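Local coordinates for HEPN domain-containing protein (Thermotoga maritima, PDB 1O3U) that is of unknown function but belongs to the HEPN family, with an all-helical fold, and is found as an assembly of two chains, at residues 61-64 and 65-69; 99-102 and 103-107. All blocks are in the same frame, centred on the assembly; numbering follows the deposited sequence.

Contact 1: 61-64 and 65-69; sequences YSVP and DFLGE
S62 and D65 form a capping box at the N-terminus of helix 63-70. S62 is the N-cap. Its OG accepts from D65 N at 2.9 Å, and it can reach that N-H because it stands between its own backbone N and carbonyl carbon (chi1 73°). In return the D65 carboxylate accepts from the backbone of S62: S62 N gives OD2 of D65 a weak bond at 3.3 Å, the reciprocal bond of the box. Y61 N also donates to D65 OD2 at 3.3 Å, through the anti lone pair. Two backbone N-H groups thus converge on one carboxylate oxygen. With an alanine in place of D65, Y61 N and S62 N would probably lose this acceptor, and the chain before the helix would move more freely.

The packed side is apolar. V63, F66 and L67 are buried. V63 and F66 touch helix 32-54, while V63 and L67 touch helix 78-88. V63 CG1 meets L67 CG at 4.2 Å. S62 O lies over one face of the F66 ring. The other side is more exposed: D65 is partly exposed and G68 is exposed. Y61 meets the second subunit, where its ring stacks on H11.

The first helical turns close with F66 N to S62 O and G68 N to P64 O. Between them, L67 N donates to V63 O at 2.9 Å in a nearly straight bond, N-H...O 174°.

Contact 2: 99-102 and 103-107; sequences ALPS and GSPRN
L100 O is gripped twice by the side chain of R106. NH2 gives the shorter bond, 2.8 Å to L100 O, and approaches nearly in line with the carbonyl. The oxygen sits at the guanidinium edge, tilted 19° out of its plane. NE adds a weak second bond. R106 reaches back over the turn because CG is anti to its backbone N (chi1 -177°) and the chain then bends at chi3 (-57°). S102 OG lies over one face of the guanidinium, 3.4 Å from R106 NH1, but the angle is too poor for a bond.

This is the entry to helix 104-132, with G103 as N-cap. G103 has backbone angles at which a CB would clash with S102 O. The backbone of R106 helps too: its N donates weakly to P101 O. P101 O also lies 3.5 Å from P105 CB. The P101 and P105 side chains cross at about a right angle, and P101 CD is 4.1 Å from P105 CB. L100 CD1 comes near P105 O.

Most of these residues are exposed. The loop is therefore tied to the helix start mainly by backbone carbonyls and one arginine, a charged donor bonding to a neutral acceptor, with little apolar burial.

Both contacts are local and sit where a loop runs into a helix, but on different helices: 63-70 for contact 1 and 104-132 for contact 2. Their centres are about 33 Å apart and they do not touch. Contact 1 is partly buried, and its apolar side packs on helices 32-54 and 78-88. Contact 2 is a surface contact whose centre lies about 25 Å from the centre of the chain, and no other chain of the assembly reaches it. The chemistry follows the place. Side-chain oxygens cap the backbone in contact 1, beside a buried face and a second subunit. In contact 2 a charged group holds a carbonyl at the exposed start of a long helix.

Contact 1: 61-64 and 65-69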
ATOM      1  N   TYR A  61      -9.622  -9.212   1.916  1.00 29.29           N
ATOM      2  CA  TYR A  61      -8.935  -7.950   2.023  1.00 29.41           C
ATOM      3  C   TYR A  61      -8.044  -8.005   3.224  1.00 28.40           C
ATOM      4  O   TYR A  61      -6.898  -7.575   3.172  1.00 30.33           O
ATOM      5  CB  TYR A  61      -9.986  -6.849   2.110  1.00 29.88           C
ATOM      6  CG  TYR A  61     -10.975  -6.971   0.969  1.00 31.92           C
ATOM      7  CD1 TYR A  61     -10.584  -6.688  -0.349  1.00 33.35           C
ATOM      8  CD2 TYR A  61     -12.269  -7.424   1.186  1.00 33.58           C
ATOM      9  CE1 TYR A  61     -11.482  -6.818  -1.416  1.00 34.96           C
ATOM     10  CE2 TYR A  61     -13.173  -7.549   0.132  1.00 34.96           C
ATOM     11  CZ  TYR A  61     -12.773  -7.250  -1.166  1.00 35.40           C
ATOM     12  OH  TYR A  61     -13.675  -7.373  -2.196  1.00 37.24           O
ATOM     13  N   SER A  62      -8.552  -8.591   4.301  1.00 26.14           N
ATOM     14  CA  SER A  62      -7.965  -8.384   5.588  1.00 23.96           C
ATOM     15  C   SER A  62      -6.846  -9.404   5.843  1.00 21.49           C
ATOM     16  O   SER A  62      -6.808 -10.470   5.256  1.00 20.13           O
ATOM     17  CB  SER A  62      -9.044  -8.456   6.664  1.00 23.94           C
ATOM     18  OG  SER A  62      -9.478  -9.776   6.869  1.00 23.81           O
ATOM     19  N   VAL A  63      -5.953  -9.046   6.739  1.00 20.65           N
ATOM     20  CA  VAL A  63      -4.921  -9.982   7.210  1.00 19.95           C
ATOM     21  C   VAL A  63      -5.547 -11.168   7.913  1.00 18.20           C
ATOM     22  O   VAL A  63      -5.130 -12.279   7.656  1.00 18.70           O
ATOM     23  CB  VAL A  63      -3.882  -9.284   8.113  1.00 20.11           C
ATOM     24  CG1 VAL A  63      -2.780 -10.251   8.528  1.00 20.21           C
ATOM     25  CG2 VAL A  63      -3.311  -8.115   7.367  1.00 21.86           C
ATOM     26  N   PRO A  64      -6.563 -10.987   8.769  1.00 17.95           N
ATOM     27  CA  PRO A  64      -7.284 -12.145   9.289  1.00 16.88           C
ATOM     28  C   PRO A  64      -7.849 -13.038   8.192  1.00 16.28           C
ATOM     29  O   PRO A  64      -7.757 -14.242   8.380  1.00 16.06           O
ATOM     30  CB  PRO A  64      -8.411 -11.527  10.123  1.00 17.40           C
ATOM     31  CG  PRO A  64      -7.924 -10.257  10.515  1.00 17.66           C
ATOM     32  CD  PRO A  64      -7.102  -9.745   9.351  1.00 17.50           C
ATOM     33  N   ASP A  65      -8.340 -12.473   7.080  1.00 16.04           N
ATOM     34  CA  ASP A  65      -8.868 -13.264   5.964  1.00 17.14           C
ATOM     35  C   ASP A  65      -7.766 -14.181   5.443  1.00 16.82           C
ATOM     36  O   ASP A  65      -7.929 -15.388   5.379  1.00 17.15           O
ATOM     37  CB  ASP A  65      -9.374 -12.393   4.791  1.00 17.04           C
ATOM     38  CG  ASP A  65     -10.710 -11.739   5.052  1.00 20.31           C
ATOM     39  OD1 ASP A  65     -11.461 -12.187   5.949  1.00 20.85           O
ATOM     40  OD2 ASP A  65     -11.089 -10.749   4.382  1.00 22.56           O
ATOM     41  N   PHE A  66      -6.625 -13.602   5.096  1.00 17.48           N
ATOM     42  CA  PHE A  66      -5.564 -14.375   4.461  1.00 16.76           C
ATOM     43  C   PHE A  66      -4.941 -15.390   5.432  1.00 15.97           C
ATOM     44  O   PHE A  66      -4.677 -16.521   5.061  1.00 15.51           O
ATOM     45  CB  PHE A  66      -4.478 -13.464   3.904  1.00 17.41           C
ATOM     46  CG  PHE A  66      -4.970 -12.420   2.925  1.00 18.86           C
ATOM     47  CD1 PHE A  66      -5.790 -12.748   1.868  1.00 21.37           C
ATOM     48  CD2 PHE A  66      -4.520 -11.113   3.028  1.00 22.09           C
ATOM     49  CE1 PHE A  66      -6.197 -11.787   0.964  1.00 21.35           C
ATOM     50  CE2 PHE A  66      -4.949 -10.144   2.121  1.00 24.86           C
ATOM     51  CZ  PHE A  66      -5.779 -10.495   1.090  1.00 21.97           C
ATOM     52  N   LEU A  67      -4.695 -15.002   6.673  1.00 16.70           N
ATOM     53  CA  LEU A  67      -4.163 -15.979   7.663  1.00 16.66           C
ATOM     54  C   LEU A  67      -5.110 -17.121   7.949  1.00 17.29           C
ATOM     55  O   LEU A  67      -4.682 -18.250   8.161  1.00 17.99           O
ATOM     56  CB  LEU A  67      -3.820 -15.285   8.980  1.00 17.18           C
ATOM     57  CG  LEU A  67      -2.586 -14.433   9.039  1.00 16.30           C
ATOM     58  CD1 LEU A  67      -2.384 -14.034  10.497  1.00 16.64           C
ATOM     59  CD2 LEU A  67      -1.322 -15.207   8.507  1.00 15.29           C
ATOM     60  N   GLY A  68      -6.410 -16.850   7.945  1.00 17.69           N
ATOM     61  CA  GLY A  68      -7.390 -17.897   8.117  1.00 17.97           C
ATOM     62  C   GLY A  68      -7.297 -18.909   6.995  1.00 18.20           C
ATOM     63  O   GLY A  68      -7.311 -20.093   7.254  1.00 19.96           O
ATOM     64  N   GLU A  69      -7.206 -18.453   5.742  1.00 18.58           N
ATOM     65  CA  GLU A  69      -7.091 -19.355   4.587  1.00 19.23           C
ATOM     66  C   GLU A  69      -5.785 -20.152   4.691  1.00 19.03           C
ATOM     67  O   GLU A  69      -5.738 -21.354   4.424  1.00 18.55           O
ATOM     68  CB  GLU A  69      -7.104 -18.575   3.241  1.00 20.07           C
ATOM     69  CG  GLU A  69      -8.459 -18.146   2.688  1.00 24.17           C
ATOM     70  CD  GLU A  69      -8.327 -17.325   1.391  1.00 28.84           C
ATOM     71  OE1 GLU A  69      -7.838 -17.860   0.351  1.00 28.55           O
ATOM     72  OE2 GLU A  69      -8.710 -16.130   1.422  1.00 31.70           O
TER

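Contact 2: 99-102 and 103-107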
ATOM      1  N   ALA A  99     -11.652   9.680  25.337  1.00 26.57           N
ATOM      2  CA  ALA A  99     -11.902  10.099  26.717  1.00 25.50           C
ATOM      3  C   ALA A  99     -10.605  10.360  27.516  1.00 24.41           C
ATOM      4  O   ALA A  99     -10.678  10.825  28.648  1.00 23.68           O
ATOM      5  CB  ALA A  99     -12.768   9.063  27.434  1.00 25.52           C
ATOM      6  N   LEU A 100      -9.442  10.026  26.940  1.00 23.56           N
ATOM      7  CA  LEU A 100      -8.141  10.467  27.472  1.00 22.27           C
ATOM      8  C   LEU A 100      -7.876  11.945  27.108  1.00 21.16           C
ATOM      9  O   LEU A 100      -8.064  12.325  25.961  1.00 20.25           O
ATOM     10  CB  LEU A 100      -7.005   9.653  26.866  1.00 22.00           C
ATOM     11  CG  LEU A 100      -6.946   8.159  27.187  1.00 22.65           C
ATOM     12  CD1 LEU A 100      -5.745   7.581  26.501  1.00 23.34           C
ATOM     13  CD2 LEU A 100      -6.893   7.912  28.703  1.00 22.70           C
ATOM     14  N   PRO A 101      -7.381  12.749  28.053  1.00 19.92           N
ATOM     15  CA  PRO A 101      -7.013  14.144  27.762  1.00 18.98           C
ATOM     16  C   PRO A 101      -5.972  14.315  26.652  1.00 18.75           C
ATOM     17  O   PRO A 101      -5.015  13.534  26.510  1.00 16.43           O
ATOM     18  CB  PRO A 101      -6.423  14.639  29.091  1.00 19.12           C
ATOM     19  CG  PRO A 101      -6.917  13.733  30.118  1.00 18.62           C
ATOM     20  CD  PRO A 101      -7.133  12.401  29.466  1.00 20.04           C
ATOM     21  N   SER A 102      -6.194  15.348  25.849  1.00 18.87           N
ATOM     22  CA  SER A 102      -5.191  15.916  24.954  1.00 19.75           C
ATOM     23  C   SER A 102      -3.867  16.161  25.649  1.00 19.13           C
ATOM     24  O   SER A 102      -3.818  16.442  26.848  1.00 19.44           O
ATOM     25  CB  SER A 102      -5.684  17.261  24.377  1.00 20.30           C
ATOM     26  OG  SER A 102      -6.311  17.050  23.125  1.00 23.17           O
ATOM     27  N   GLY A 103      -2.803  16.100  24.858  1.00 19.23           N
ATOM     28  CA  GLY A 103      -1.450  16.203  25.361  1.00 19.37           C
ATOM     29  C   GLY A 103      -0.838  14.858  25.605  1.00 18.67           C
ATOM     30  O   GLY A 103      -1.126  13.909  24.863  1.00 18.95           O
ATOM     31  N   SER A 104       0.017  14.765  26.618  1.00 18.76           N
ATOM     32  CA  SER A 104       0.731  13.515  26.923  1.00 18.68           C
ATOM     33  C   SER A 104      -0.116  12.242  27.073  1.00 17.93           C
ATOM     34  O   SER A 104       0.302  11.209  26.565  1.00 18.42           O
ATOM     35  CB  SER A 104       1.676  13.665  28.148  1.00 18.95           C
ATOM     36  OG  SER A 104       0.986  13.766  29.396  1.00 19.60           O
ATOM     37  N   PRO A 105      -1.261  12.247  27.761  1.00 15.92           N
ATOM     38  CA  PRO A 105      -2.026  10.990  27.886  1.00 15.72           C
ATOM     39  C   PRO A 105      -2.441  10.394  26.532  1.00 16.18           C
ATOM     40  O   PRO A 105      -2.205   9.203  26.253  1.00 14.88           O
ATOM     41  CB  PRO A 105      -3.263  11.406  28.679  1.00 15.89           C
ATOM     42  CG  PRO A 105      -2.821  12.657  29.420  1.00 15.74           C
ATOM     43  CD  PRO A 105      -1.948  13.367  28.433  1.00 16.40           C
ATOM     44  N   ARG A 106      -2.993  11.236  25.670  1.00 16.29           N
ATOM     45  CA  ARG A 106      -3.446  10.772  24.358  1.00 17.95           C
ATOM     46  C   ARG A 106      -2.301  10.397  23.445  1.00 18.11           C
ATOM     47  O   ARG A 106      -2.363   9.380  22.746  1.00 18.78           O
ATOM     48  CB  ARG A 106      -4.290  11.848  23.693  1.00 18.12           C
ATOM     49  CG  ARG A 106      -4.884  11.444  22.361  1.00 21.20           C
ATOM     50  CD  ARG A 106      -5.947  12.445  21.872  1.00 24.65           C
ATOM     51  NE  ARG A 106      -7.052  12.624  22.831  1.00 27.13           N
ATOM     52  CZ  ARG A 106      -7.978  13.582  22.738  1.00 29.40           C
ATOM     53  NH1 ARG A 106      -7.960  14.445  21.726  1.00 31.02           N
ATOM     54  NH2 ARG A 106      -8.936  13.685  23.647  1.00 29.50           N
ATOM     55  N   ASN A 107      -1.273  11.236  23.414  1.00 17.99           N
ATOM     56  CA  ASN A 107      -0.122  10.997  22.565  1.00 18.55           C
ATOM     57  C   ASN A 107       0.657   9.772  22.983  1.00 18.53           C
ATOM     58  O   ASN A 107       1.168   9.056  22.127  1.00 17.86           O
ATOM     59  CB  ASN A 107       0.819  12.192  22.548  1.00 18.93           C
ATOM     60  CG  ASN A 107       0.140  13.473  22.045  1.00 21.27           C
ATOM     61  OD1 ASN A 107      -0.875  13.426  21.326  1.00 22.89           O
ATOM     62  ND2 ASN A 107       0.696  14.627  22.438  1.00 24.30           N
TER